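Local coordinates for protein bifunctional endo-1,4-beta-xylanase A (Neocallimastix patriciarum, PDB 2VG9) that probably hydrolyses internal beta-1,4-xylosidic linkages in xylan as a family 11 endo-xylanase, in a form carrying an engineered loop swap, at residues 114-127 with 134-146. Sequence-based numbering, arbitrary orientation.
With CD (cadmium ion), chain B.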
loop_
_atom_site.group_PDB
_atom_site.type_symbol
_atom_site.label_atom_id
_atom_site.label_comp_id
_atom_site.label_asym_id
_atom_site.label_seq_id
_atom_site.Cartn_x
_atom_site.Cartn_y
_atom_site.Cartn_z
ATOM N N ILE A 114 4.226 3.154 2.375
ATOM C CA ILE A 114 4.533 3.817 3.626
ATOM C C ILE A 114 4.040 2.855 4.697
ATOM O O ILE A 114 2.830 2.767 4.961
ATOM C CB ILE A 114 3.855 5.206 3.752
ATOM C CG1 ILE A 114 4.347 6.143 2.626
ATOM C CG2 ILE A 114 4.156 5.838 5.116
ATOM C CD1 ILE A 114 3.439 7.341 2.440
ATOM N N ILE A 115 4.981 2.104 5.279
ATOM C CA ILE A 115 4.590 0.953 6.095
ATOM C C ILE A 115 4.486 1.346 7.549
ATOM O O ILE A 115 5.486 1.692 8.182
ATOM C CB ILE A 115 5.547 -0.253 5.908
ATOM C CG1 ILE A 115 5.728 -0.564 4.413
ATOM C CG2 ILE A 115 5.066 -1.463 6.713
ATOM C CD1 ILE A 115 6.663 -1.751 4.107
ATOM N N GLU A 116 3.255 1.254 8.058
ATOM C CA GLU A 116 2.893 1.640 9.420
ATOM C C GLU A 116 3.037 0.513 10.437
ATOM O O GLU A 116 3.338 0.754 11.609
ATOM C CB GLU A 116 1.445 2.151 9.421
ATOM C CG GLU A 116 1.287 3.396 8.590
ATOM C CD GLU A 116 1.896 4.624 9.305
ATOM O OE1 GLU A 116 1.239 5.171 10.232
ATOM O OE2 GLU A 116 3.029 5.022 8.947
ATOM N N ASP A 117 2.820 -0.710 9.982
ATOM C CA ASP A 117 2.872 -1.885 10.837
ATOM C C ASP A 117 3.118 -3.078 9.911
ATOM O O ASP A 117 2.828 -3.018 8.684
ATOM C CB ASP A 117 1.552 -2.047 11.625
ATOM C CG ASP A 117 1.695 -2.928 12.888
ATOM O OD1 ASP A 117 2.755 -3.501 13.153
ATOM O OD2 ASP A 117 0.708 -3.062 13.627
ATOM N N TRP A 118 3.760 -4.110 10.476
ATOM C CA TRP A 118 4.114 -5.320 9.750
ATOM C C TRP A 118 4.330 -6.435 10.771
ATOM O O TRP A 118 4.582 -6.177 11.962
ATOM C CB TRP A 118 5.394 -5.165 8.909
ATOM C CG TRP A 118 6.592 -4.651 9.698
ATOM C CD1 TRP A 118 6.952 -3.339 9.880
ATOM C CD2 TRP A 118 7.547 -5.442 10.441
ATOM N NE1 TRP A 118 8.081 -3.262 10.673
ATOM C CE2 TRP A 118 8.470 -4.544 11.019
ATOM C CE3 TRP A 118 7.714 -6.826 10.653
ATOM C CZ2 TRP A 118 9.555 -4.985 11.832
ATOM C CZ3 TRP A 118 8.800 -7.273 11.474
ATOM C CH2 TRP A 118 9.691 -6.336 12.055
ATOM N N VAL A 119 4.273 -7.668 10.296
ATOM C CA VAL A 119 4.510 -8.801 11.175
ATOM C C VAL A 119 5.531 -9.742 10.542
ATOM O O VAL A 119 5.437 -10.045 9.340
ATOM C CB VAL A 119 3.212 -9.540 11.549
ATOM C CG1 VAL A 119 3.521 -10.779 12.457
ATOM C CG2 VAL A 119 2.214 -8.557 12.242
ATOM N N ASP A 120 6.537 -10.115 11.362
ATOM C CA ASP A 120 7.590 -11.122 11.063
ATOM C C ASP A 120 8.677 -10.662 10.097
ATOM O O ASP A 120 9.842 -11.031 10.240
ATOM C CB ASP A 120 7.008 -12.452 10.554
ATOM C CG ASP A 120 6.259 -13.214 11.617
ATOM O OD1 ASP A 120 6.534 -13.058 12.812
ATOM O OD2 ASP A 120 5.359 -13.979 11.254
ATOM N N TRP A 121 8.298 -9.874 9.102
ATOM C CA TRP A 121 9.259 -9.446 8.077
ATOM C C TRP A 121 8.755 -8.218 7.358
ATOM O O TRP A 121 7.558 -8.088 7.081
ATOM C CB TRP A 121 9.485 -10.566 7.044
ATOM C CG TRP A 121 10.514 -10.257 5.980
ATOM C CD1 TRP A 121 11.876 -10.482 6.051
ATOM C CD2 TRP A 121 10.270 -9.708 4.681
ATOM N NE1 TRP A 121 12.477 -10.096 4.877
ATOM C CE2 TRP A 121 11.517 -9.612 4.023
ATOM C CE3 TRP A 121 9.113 -9.281 4.006
ATOM C CZ2 TRP A 121 11.639 -9.109 2.728
ATOM C CZ3 TRP A 121 9.239 -8.774 2.722
ATOM C CH2 TRP A 121 10.493 -8.688 2.100
ATOM N N VAL A 122 9.689 -7.337 7.032
ATOM C CA VAL A 122 9.394 -6.126 6.252
ATOM C C VAL A 122 10.609 -5.958 5.334
ATOM O O VAL A 122 11.702 -6.409 5.706
ATOM C CB VAL A 122 9.187 -4.906 7.210
ATOM C CG1 VAL A 122 10.501 -4.531 7.935
ATOM C CG2 VAL A 122 8.609 -3.680 6.494
ATOM N N PRO A 123 10.400 -5.417 4.098
ATOM C CA PRO A 123 11.504 -5.014 3.243
ATOM C C PRO A 123 12.497 -4.067 3.926
ATOM O O PRO A 123 12.116 -3.273 4.792
ATOM C CB PRO A 123 10.806 -4.287 2.069
ATOM C CG PRO A 123 9.468 -4.875 2.020
ATOM C CD PRO A 123 9.090 -5.214 3.434
ATOM N N ASP A 124 13.766 -4.190 3.520
ATOM C CA ASP A 124 14.830 -3.394 4.074
ATOM C C ASP A 124 15.996 -3.307 3.080
ATOM O O ASP A 124 16.177 -4.177 2.213
ATOM C CB ASP A 124 15.271 -3.990 5.421
ATOM C CG ASP A 124 16.132 -3.053 6.233
ATOM O OD1 ASP A 124 15.950 -1.811 6.173
ATOM O OD2 ASP A 124 16.984 -3.581 6.975
ATOM N N ALA A 125 16.743 -2.215 3.176
ATOM C CA ALA A 125 17.949 -2.017 2.399
ATOM C C ALA A 125 18.675 -0.862 3.082
ATOM O O ALA A 125 18.097 -0.174 3.941
ATOM C CB ALA A 125 17.613 -1.691 0.913
ATOM N N GLN A 126 19.943 -0.662 2.734
ATOM C CA GLN A 126 20.642 0.555 3.116
ATOM C C GLN A 126 19.744 1.790 2.863
ATOM O O GLN A 126 19.216 1.986 1.759
ATOM C CB GLN A 126 21.931 0.667 2.305
ATOM C CG GLN A 126 23.097 1.259 3.075
ATOM C CD GLN A 126 24.051 0.190 3.633
ATOM O OE1 GLN A 126 23.940 -0.238 4.805
ATOM N NE2 GLN A 126 25.006 -0.233 2.800
ATOM N N GLY A 127 19.561 2.615 3.881
ATOM C CA GLY A 127 18.610 3.690 3.762
ATOM C C GLY A 127 18.957 4.812 4.686
ATOM O O GLY A 127 20.055 4.842 5.218
ATOM N N GLY A 134 6.413 13.774 13.193
ATOM C CA GLY A 134 7.017 13.662 14.499
ATOM C C GLY A 134 7.580 12.285 14.799
ATOM O O GLY A 134 7.902 11.976 15.960
ATOM N N ALA A 135 7.664 11.442 13.764
ATOM C CA ALA A 135 8.054 10.055 13.939
ATOM C C ALA A 135 9.185 9.681 12.992
ATOM O O ALA A 135 9.335 10.280 11.907
ATOM C CB ALA A 135 6.851 9.129 13.704
ATOM N N GLN A 136 9.942 8.660 13.394
ATOM C CA GLN A 136 11.062 8.147 12.623
ATOM C C GLN A 136 10.629 7.114 11.574
ATOM O O GLN A 136 9.875 6.167 11.890
ATOM C CB GLN A 136 12.123 7.533 13.554
ATOM C CG GLN A 136 12.769 8.547 14.522
ATOM C CD GLN A 136 13.279 9.843 13.806
ATOM O OE1 GLN A 136 12.686 10.930 13.936
ATOM N NE2 GLN A 136 14.357 9.704 13.033
ATOM N N TYR A 137 11.076 7.345 10.329
ATOM C CA TYR A 137 10.839 6.425 9.225
ATOM C C TYR A 137 12.195 6.244 8.568
ATOM O O TYR A 137 12.984 7.187 8.487
ATOM C CB TYR A 137 9.879 7.009 8.178
ATOM C CG TYR A 137 8.419 7.035 8.583
ATOM C CD1 TYR A 137 7.527 6.053 8.122
ATOM C CD2 TYR A 137 7.925 8.031 9.437
ATOM C CE1 TYR A 137 6.173 6.106 8.476
ATOM C CE2 TYR A 137 6.566 8.048 9.824
ATOM C CZ TYR A 137 5.713 7.099 9.351
ATOM O OH TYR A 137 4.365 7.113 9.721
ATOM N N LYS A 138 12.448 5.035 8.091
ATOM C CA LYS A 138 13.603 4.731 7.275
ATOM C C LYS A 138 13.150 4.729 5.834
ATOM O O LYS A 138 12.185 4.019 5.469
ATOM C CB LYS A 138 14.096 3.341 7.633
ATOM C CG LYS A 138 15.311 2.911 6.830
ATOM C CD LYS A 138 15.822 1.554 7.264
ATOM C CE LYS A 138 17.087 1.227 6.455
ATOM N NZ LYS A 138 17.770 0.049 7.026
ATOM N N ILE A 139 13.854 5.493 5.002
ATOM C CA ILE A 139 13.551 5.532 3.593
ATOM C C ILE A 139 14.632 4.834 2.749
ATOM O O ILE A 139 15.859 4.919 3.036
ATOM C CB ILE A 139 13.250 6.963 3.115
ATOM C CG1 ILE A 139 14.507 7.860 3.192
ATOM C CG2 ILE A 139 12.050 7.564 3.915
ATOM C CD1 ILE A 139 14.383 9.258 2.518
ATOM N N PHE A 140 14.179 4.125 1.724
ATOM C CA PHE A 140 15.078 3.458 0.808
ATOM C C PHE A 140 14.305 3.125 -0.441
ATOM O O PHE A 140 13.053 3.109 -0.439
ATOM C CB PHE A 140 15.710 2.178 1.430
ATOM C CG PHE A 140 14.699 1.199 1.999
ATOM C CD1 PHE A 140 14.183 0.170 1.206
ATOM C CD2 PHE A 140 14.250 1.319 3.313
ATOM C CE1 PHE A 140 13.247 -0.742 1.709
ATOM C CE2 PHE A 140 13.282 0.401 3.836
ATOM C CZ PHE A 140 12.779 -0.621 3.034
ATOM N N GLN A 141 15.049 2.864 -1.517
ATOM C CA GLN A 141 14.438 2.409 -2.755
ATOM C C GLN A 141 15.110 1.126 -3.204
ATOM O O GLN A 141 16.209 0.806 -2.750
ATOM C CB GLN A 141 14.444 3.497 -3.851
ATOM C CG GLN A 141 15.810 4.140 -4.147
ATOM C CD GLN A 141 16.601 3.365 -5.169
ATOM O OE1 GLN A 141 16.036 2.817 -6.098
ATOM N NE2 GLN A 141 17.927 3.312 -4.998
ATOM N N MET A 142 14.423 0.363 -4.047
ATOM C CA MET A 142 14.992 -0.886 -4.580
ATOM C C MET A 142 14.354 -1.273 -5.900
ATOM O O MET A 142 13.250 -0.850 -6.193
ATOM C CB MET A 142 14.938 -2.032 -3.552
ATOM C CG MET A 142 13.593 -2.685 -3.242
ATOM S SD MET A 142 13.693 -3.615 -1.656
ATOM C CE MET A 142 15.194 -4.561 -1.911
ATOM N N ASP A 143 15.095 -2.018 -6.712
ATOM C CA ASP A 143 14.567 -2.587 -7.937
ATOM C C ASP A 143 13.597 -3.722 -7.599
ATOM O O ASP A 143 13.701 -4.387 -6.548
ATOM C CB ASP A 143 15.697 -3.127 -8.840
ATOM C CG ASP A 143 16.590 -2.032 -9.424
ATOM O OD1 ASP A 143 16.230 -0.837 -9.415
ATOM O OD2 ASP A 143 17.681 -2.372 -9.937
ATOM N N HIS A 144 12.629 -3.913 -8.480
ATOM C CA HIS A 144 11.757 -5.080 -8.441
ATOM C C HIS A 144 11.419 -5.442 -9.876
ATOM O O HIS A 144 11.374 -4.563 -10.734
ATOM C CB HIS A 144 10.489 -4.808 -7.640
ATOM C CG HIS A 144 9.688 -6.040 -7.341
ATOM N ND1 HIS A 144 8.523 -6.355 -8.012
ATOM C CD2 HIS A 144 9.895 -7.044 -6.457
ATOM C CE1 HIS A 144 8.043 -7.496 -7.552
ATOM N NE2 HIS A 144 8.866 -7.943 -6.620
ATOM N N THR A 145 11.221 -6.733 -10.130
ATOM C CA THR A 145 10.806 -7.229 -11.449
ATOM C C THR A 145 9.522 -8.045 -11.276
ATOM O O THR A 145 9.441 -8.968 -10.452
ATOM C CB THR A 145 11.949 -8.017 -12.177
ATOM O OG1 THR A 145 13.182 -7.269 -12.103
ATOM C CG2 THR A 145 11.595 -8.240 -13.655
ATOM N N GLY A 146 8.494 -7.647 -12.004
ATOM C CA GLY A 146 7.201 -8.245 -11.834
ATOM C C GLY A 146 6.113 -7.505 -12.567
ATOM O O GLY A 146 6.374 -6.507 -13.238
HETATM CD CD CD B . 4.947 -14.459 13.658
HETATM O O HOH W 1 17.946 3.859 -0.796
HETATM O O HOH W 2 20.791 1.581 6.478
HETATM O O HOH W 3 2.539 -14.635 13.258
#
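Phe-140 lies beneath the chain at 123-125, one face of its ring turned to the backbone: Ala-125 N stands 3.9 Å above the plane, over its centre, and the carbonyl carbon of Asp-124 lies nearer the rim. Ala-125 CB packs against CD1 of the same ring at 3.9 Å, and Pro-123 CB approaches CZ. With CG set between the backbone N and the carbonyl carbon (chi1 53°), the ring reaches under the loop, and Ala-125 N is buried there with no polar partner. If an alanine here replaced the ring by a methyl, the backbone at Asp-124 and Ala-125 would probably lose its support, over a gap.

Two polar links lie toward the start of the strand from Phe-140. Lys-138, fully extended, brings NZ to Asp-124 OD1 at 2.7 Å in a salt bridge, coming to that oxygen on its syn side, 15° out of the carboxylate plane. Deeper in the fold, Tyr-137 OH donates to the syn lone pair of Glu-116 OE2 at 2.6 Å, the carboxylate nearly coplanar with the phenol, while Ile-114 CG2 touches CE1. Arg-167 and Tyr-77 hold Glu-116 OE1, which should fix the carboxylate's rotation.

Water joins Gly-127 N to Lys-138 NZ, the latter bond weak. The contact joins the end of strand 110-115 and the loop after strand 117-119 to strand 135-145 in the curved beta jelly roll of family 11 xylanases.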